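Local coordinates for surface-associated protein CshB (Streptococcus gordonii, PDB 6YZG) that probably mediates streptococcal attachment to host fibronectin, being a cell-wall-anchored adhesin represented here by its non-repetitive domain 2, at residues A[35-40]-A[123-128]; A[42-47]-A[118-123]. One frame throughout, in Å; residues are numbered along the deposited sequence.

Contact 1 (A[35-40]-A[123-128]); sequences VTLTVK and VKFDIE
Val123 crosses Val39 at about a right angle, its CG2 lying 4.2 Å from Val39 CG1 and also resting, toward the rim, on one face of the Phe125 ring. Lys124 takes part through its backbone: its O accepts from Lys40 N at 2.8 Å. The opposite face of the Phe125 ring carries Leu37 CD1 over its centre, while ring atom CD1 abuts Leu37 CB at 3.8 Å and CE1 meets Val39 CG2 obliquely. Strands 33-41 and 119-131 are antiparallel neighbours in the sheet of non-repetitive domain 2, twisted so that the two segments run 141° apart. Apolar Leu37, Val39, Phe125 and Ile127 share one face, where Met260 of the second subunit packs on Leu37 and Phe125. Asp126 lies on the other face and pairs with Thr38, its N bonding to Thr38 O at 2.8 Å. Its carboxylate lies beside the Lys40 chain, which stretches past it with CG anti to the backbone N (chi1 180°); the main partner of Lys40 NZ is Glu245 of the second subunit, and its salt bridge to Asp126 OD1, at 3.8 Å, is long and secondary. Ile127 CG1 lies alongside Leu37, 4.1 Å from CD2. Glu128 O receives Thr36 N at 2.9 Å, nearly along the C=O axis, and a water links Thr36 OG1 with Glu128 OE2, although other acceptors compete for its protons.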
loop_
_atom_site.group_PDB
_atom_site.type_symbol
_atom_site.label_atom_id
_atom_site.label_comp_id
_atom_site.label_asym_id
_atom_site.label_seq_id
_atom_site.Cartn_x
_atom_site.Cartn_y
_atom_site.Cartn_z
ATOM N N VAL A 35 5.242 4.670 33.634
ATOM C CA VAL A 35 4.123 5.277 32.886
ATOM C C VAL A 35 2.864 4.483 33.155
ATOM O O VAL A 35 2.857 3.242 33.202
ATOM C CB VAL A 35 4.435 5.332 31.387
ATOM C CG1 VAL A 35 5.630 6.199 31.076
ATOM C CG2 VAL A 35 4.590 3.995 30.761
ATOM N N THR A 36 1.788 5.230 33.358
ATOM C CA THR A 36 0.486 4.607 33.600
ATOM C C THR A 36 -0.481 5.217 32.614
ATOM O O THR A 36 -0.641 6.477 32.616
ATOM C CB THR A 36 -0.022 4.832 35.018
ATOM O OG1 THR A 36 0.963 4.354 35.971
ATOM C CG2 THR A 36 -1.330 4.128 35.242
ATOM N N LEU A 37 -1.146 4.408 31.820
ATOM C CA LEU A 37 -2.207 4.812 30.905
ATOM C C LEU A 37 -3.515 4.336 31.528
ATOM O O LEU A 37 -3.626 3.167 31.961
ATOM C CB LEU A 37 -2.111 4.155 29.531
ATOM C CG LEU A 37 -0.789 4.235 28.788
ATOM C CD1 LEU A 37 -0.924 3.656 27.391
ATOM C CD2 LEU A 37 -0.088 5.553 28.838
ATOM N N THR A 38 -4.512 5.202 31.551
ATOM C CA THR A 38 -5.856 4.833 32.006
ATOM C C THR A 38 -6.854 5.137 30.903
ATOM O O THR A 38 -6.804 6.249 30.367
ATOM C CB THR A 38 -6.282 5.608 33.258
ATOM O OG1 THR A 38 -5.297 5.428 34.299
ATOM C CG2 THR A 38 -7.619 5.149 33.778
ATOM N N VAL A 39 -7.687 4.177 30.536
ATOM C CA VAL A 39 -8.717 4.440 29.517
ATOM C C VAL A 39 -9.759 5.400 30.050
ATOM O O VAL A 39 -10.425 5.075 31.081
ATOM C CB VAL A 39 -9.342 3.152 29.023
ATOM C CG1 VAL A 39 -10.405 3.488 28.026
ATOM C CG2 VAL A 39 -8.322 2.178 28.487
ATOM N N LYS A 40 -9.874 6.588 29.460
ATOM C CA LYS A 40 -10.856 7.617 29.891
ATOM C C LYS A 40 -12.141 7.448 29.066
ATOM O O LYS A 40 -13.232 7.680 29.601
ATOM C CB LYS A 40 -10.239 8.995 29.640
ATOM C CG LYS A 40 -11.120 10.170 30.026
ATOM C CD LYS A 40 -10.423 11.484 29.834
ATOM C CE LYS A 40 -11.234 12.641 30.370
ATOM N NZ LYS A 40 -10.338 13.629 31.008
ATOM N N VAL A 123 -10.040 5.691 21.179
ATOM C CA VAL A 123 -9.665 5.532 22.602
ATOM C C VAL A 123 -9.007 6.812 23.068
ATOM O O VAL A 123 -8.180 7.380 22.319
ATOM C CB VAL A 123 -8.743 4.323 22.810
ATOM C CG1 VAL A 123 -7.461 4.370 21.992
ATOM C CG2 VAL A 123 -8.541 4.099 24.314
ATOM N N LYS A 124 -9.324 7.266 24.277
ATOM C CA LYS A 124 -8.607 8.382 24.901
ATOM C C LYS A 124 -8.040 7.886 26.227
ATOM O O LYS A 124 -8.759 7.241 27.001
ATOM C CB LYS A 124 -9.526 9.548 25.137
ATOM C CG LYS A 124 -8.798 10.815 25.509
ATOM C CD LYS A 124 -9.750 12.008 25.517
ATOM C CE LYS A 124 -9.101 13.363 25.346
ATOM N NZ LYS A 124 -9.967 14.238 24.507
ATOM N N PHE A 125 -6.763 8.138 26.397
ATOM C CA PHE A 125 -6.041 7.752 27.621
ATOM C C PHE A 125 -5.643 8.974 28.443
ATOM O O PHE A 125 -5.198 9.938 27.924
ATOM C CB PHE A 125 -4.711 7.090 27.241
ATOM C CG PHE A 125 -4.817 5.753 26.551
ATOM C CD1 PHE A 125 -5.122 4.604 27.254
ATOM C CD2 PHE A 125 -4.616 5.637 25.199
ATOM C CE1 PHE A 125 -5.213 3.371 26.629
ATOM C CE2 PHE A 125 -4.716 4.411 24.576
ATOM C CZ PHE A 125 -4.995 3.281 25.285
ATOM N N ASP A 126 -5.803 8.814 29.747
ATOM C CA ASP A 126 -5.180 9.726 30.726
ATOM C C ASP A 126 -3.764 9.156 30.877
ATOM O O ASP A 126 -3.611 7.954 30.937
ATOM C CB ASP A 126 -5.959 9.765 32.045
ATOM C CG ASP A 126 -7.186 10.679 32.052
ATOM O OD1 ASP A 126 -7.099 11.785 31.581
ATOM O OD2 ASP A 126 -8.227 10.249 32.524
ATOM N N ILE A 127 -2.781 10.019 30.879
ATOM C CA ILE A 127 -1.366 9.579 30.977
ATOM C C ILE A 127 -0.745 10.189 32.220
ATOM O O ILE A 127 -0.936 11.353 32.431
ATOM C CB ILE A 127 -0.566 10.070 29.761
ATOM C CG1 ILE A 127 -1.073 9.475 28.456
ATOM C CG2 ILE A 127 0.921 9.821 29.953
ATOM C CD1 ILE A 127 -0.517 10.283 27.322
ATOM N N GLU A 128 0.008 9.381 32.943
ATOM C CA GLU A 128 0.790 9.860 34.098
ATOM C C GLU A 128 2.175 9.226 34.010
ATOM O O GLU A 128 2.278 8.063 33.736
ATOM C CB GLU A 128 0.100 9.417 35.375
ATOM C CG GLU A 128 0.917 9.497 36.645
ATOM C CD GLU A 128 0.113 8.723 37.673
ATOM O OE1 GLU A 128 -1.029 9.126 37.889
ATOM O OE2 GLU A 128 0.556 7.656 38.098
HETATM O O HOH W 1 2.952 6.373 36.552
#

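Contact 2 (A[42-47]-A[118-123]); sequences LKPFNS and STNWGV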
loop_
_atom_site.group_PDB
_atom_site.type_symbol
_atom_site.label_atom_id
_atom_site.label_comp_id
_atom_site.label_asym_id
_atom_site.label_seq_id
_atom_site.Cartn_x
_atom_site.Cartn_y
_atom_site.Cartn_z
ATOM N N LEU A 42 -13.897 5.420 25.284
ATOM C CA LEU A 42 -13.864 4.517 24.135
ATOM C C LEU A 42 -14.990 4.970 23.190
ATOM O O LEU A 42 -16.136 4.398 23.202
ATOM C CB LEU A 42 -14.033 3.051 24.574
ATOM C CG LEU A 42 -12.834 2.507 25.321
ATOM C CD1 LEU A 42 -13.213 1.350 26.238
ATOM C CD2 LEU A 42 -11.766 2.065 24.337
ATOM N N LYS A 43 -14.674 5.933 22.366
ATOM C CA LYS A 43 -15.652 6.559 21.473
ATOM C C LYS A 43 -14.961 6.999 20.211
ATOM O O LYS A 43 -13.762 7.345 20.184
ATOM C CB LYS A 43 -16.354 7.749 22.113
ATOM C CG LYS A 43 -17.277 7.428 23.280
ATOM C CD LYS A 43 -18.274 8.631 23.542
ATOM C CE LYS A 43 -19.471 8.295 24.407
ATOM N NZ LYS A 43 -20.216 7.092 23.943
ATOM N N PRO A 44 -15.701 6.971 19.074
ATOM C CA PRO A 44 -15.118 7.375 17.796
ATOM C C PRO A 44 -15.107 8.895 17.552
ATOM O O PRO A 44 -15.604 9.676 18.326
ATOM C CB PRO A 44 -16.029 6.684 16.792
ATOM C CG PRO A 44 -17.389 6.768 17.474
ATOM C CD PRO A 44 -17.078 6.431 18.929
ATOM N N PHE A 45 -14.378 9.276 16.519
ATOM C CA PHE A 45 -14.041 10.702 16.286
ATOM C C PHE A 45 -15.326 11.537 16.068
ATOM O O PHE A 45 -15.332 12.720 16.432
ATOM C CB PHE A 45 -13.098 10.845 15.111
ATOM C CG PHE A 45 -12.498 12.204 14.902
ATOM C CD1 PHE A 45 -11.586 12.736 15.801
ATOM C CD2 PHE A 45 -12.894 12.953 13.819
ATOM C CE1 PHE A 45 -11.050 13.983 15.534
ATOM C CE2 PHE A 45 -12.371 14.222 13.576
ATOM C CZ PHE A 45 -11.439 14.711 14.448
ATOM N N ASN A 46 -16.364 10.966 15.514
ATOM C CA ASN A 46 -17.663 11.673 15.258
ATOM C C ASN A 46 -18.368 11.999 16.574
ATOM O O ASN A 46 -19.394 12.702 16.517
ATOM C CB ASN A 46 -18.530 10.842 14.325
ATOM C CG ASN A 46 -18.794 9.430 14.783
ATOM O OD1 ASN A 46 -17.847 8.698 15.009
ATOM N ND2 ASN A 46 -20.040 8.953 14.869
ATOM N N SER A 47 -17.857 11.586 17.713
ATOM C CA SER A 47 -18.367 11.965 19.045
ATOM C C SER A 47 -17.610 13.117 19.667
ATOM O O SER A 47 -17.993 13.501 20.815
ATOM C CB SER A 47 -18.352 10.808 20.016
ATOM O OG SER A 47 -17.047 10.475 20.446
ATOM N N SER A 118 -13.319 -3.016 9.144
ATOM C CA SER A 118 -14.490 -2.207 8.751
ATOM C C SER A 118 -15.151 -1.536 9.943
ATOM O O SER A 118 -16.320 -1.761 10.260
ATOM C CB SER A 118 -15.504 -2.997 7.951
ATOM O OG SER A 118 -14.828 -3.642 6.874
ATOM N N THR A 119 -14.395 -0.648 10.606
ATOM C CA THR A 119 -14.785 -0.045 11.898
ATOM C C THR A 119 -14.545 1.448 11.946
ATOM O O THR A 119 -13.866 2.017 11.122
ATOM C CB THR A 119 -14.074 -0.724 13.071
ATOM O OG1 THR A 119 -12.691 -0.395 12.979
ATOM C CG2 THR A 119 -14.290 -2.220 13.099
ATOM N N ASN A 120 -15.112 2.049 12.969
ATOM C CA ASN A 120 -14.976 3.476 13.307
ATOM C C ASN A 120 -14.929 3.499 14.830
ATOM O O ASN A 120 -15.916 3.183 15.523
ATOM C CB ASN A 120 -16.175 4.260 12.777
ATOM C CG ASN A 120 -16.221 5.713 13.183
ATOM O OD1 ASN A 120 -15.212 6.385 13.296
ATOM N ND2 ASN A 120 -17.444 6.255 13.279
ATOM N N TRP A 121 -13.734 3.760 15.355
ATOM C CA TRP A 121 -13.482 3.581 16.809
ATOM C C TRP A 121 -12.500 4.617 17.300
ATOM O O TRP A 121 -11.750 5.216 16.497
ATOM C CB TRP A 121 -12.994 2.157 17.143
ATOM C CG TRP A 121 -11.663 1.799 16.591
ATOM C CD1 TRP A 121 -11.371 1.307 15.348
ATOM C CD2 TRP A 121 -10.388 1.786 17.261
ATOM N NE1 TRP A 121 -10.059 0.956 15.225
ATOM C CE2 TRP A 121 -9.424 1.246 16.399
ATOM C CE3 TRP A 121 -10.000 2.129 18.560
ATOM C CZ2 TRP A 121 -8.089 1.050 16.763
ATOM C CZ3 TRP A 121 -8.671 1.954 18.917
ATOM C CH2 TRP A 121 -7.749 1.426 18.037
ATOM N N GLY A 122 -12.388 4.722 18.620
ATOM C CA GLY A 122 -11.312 5.548 19.204
ATOM C C GLY A 122 -11.124 5.201 20.653
ATOM O O GLY A 122 -11.929 4.475 21.271
ATOM N N VAL A 123 -10.040 5.691 21.179
ATOM C CA VAL A 123 -9.665 5.532 22.602
ATOM C C VAL A 123 -9.007 6.812 23.068
ATOM O O VAL A 123 -8.180 7.380 22.319
ATOM C CB VAL A 123 -8.743 4.323 22.810
ATOM C CG1 VAL A 123 -7.461 4.370 21.992
ATOM C CG2 VAL A 123 -8.541 4.099 24.314
HETATM O O HOH W 2 -13.069 7.229 14.938
#
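A water has three partners across this contact. Phe45 N donates to it at 2.9 Å. Asn120 OD1, at 2.8 Å, and Trp121 O are both placed to accept from the water, with further acceptors competing for its two protons. Asn120 OD1 has a further hydrogen bond from Tyr210, so this amide is held at its oxygen as well as at its nitrogen. With CG anti to the backbone N (chi1 174°), the Asn120 side chain leans over to the loop, and ND2 donates to Asn46 OD1 at 3.0 Å. That bond is bent: the donor stands above the acceptor's carbonyl plane rather than on a lone pair, and the two amide planes are 31° apart. Asn46 can present its oxygen there because its CG takes the crowded position between backbone N and carbonyl carbon (chi1 55°). Here the chain leaves strand 33-41 and turns through the single 3-10 turn 45-47 toward helix 49-55, while strand 119-131 begins alongside and also pairs with a strand of the second subunit. Pro44 O fastens the turn, gripped by both Ser47 N and Ser47 OG, the latter at 2.7 Å in the carbonyl plane. The CB of Pro44 points toward the strand and lies against Asn120 OD1. Gly122, having no side chain, lets Lys43 O come within 3.2 Å of its CA, and its N turns to Asn70 instead. At the far end Leu42 CD2 lies alongside Val123 CG2 at 3.8 Å. On the other side of the strand, Trp121 points away from the loop and stacks on Tyr114.

How the contacts relate
Both contacts lie on strand 119-131 and meet at Val123, which packs on Val39 in contact 1 and on Leu42 in contact 2. Contact 1 is regular sheet: main-chain bonds run between neighbouring strands, with an apolar face turned to the second subunit and a polar face of threonines and charged residues that is only partly buried. Contact 2 is the more buried of the two and nearer the chain's centre. There segment 42-47 has left the sheet, so the regular backbone pairing gives way to side-chain amides, a shared water and a proline packed on the strand. The second subunit touches both, continuing the sheet along strand 119-131.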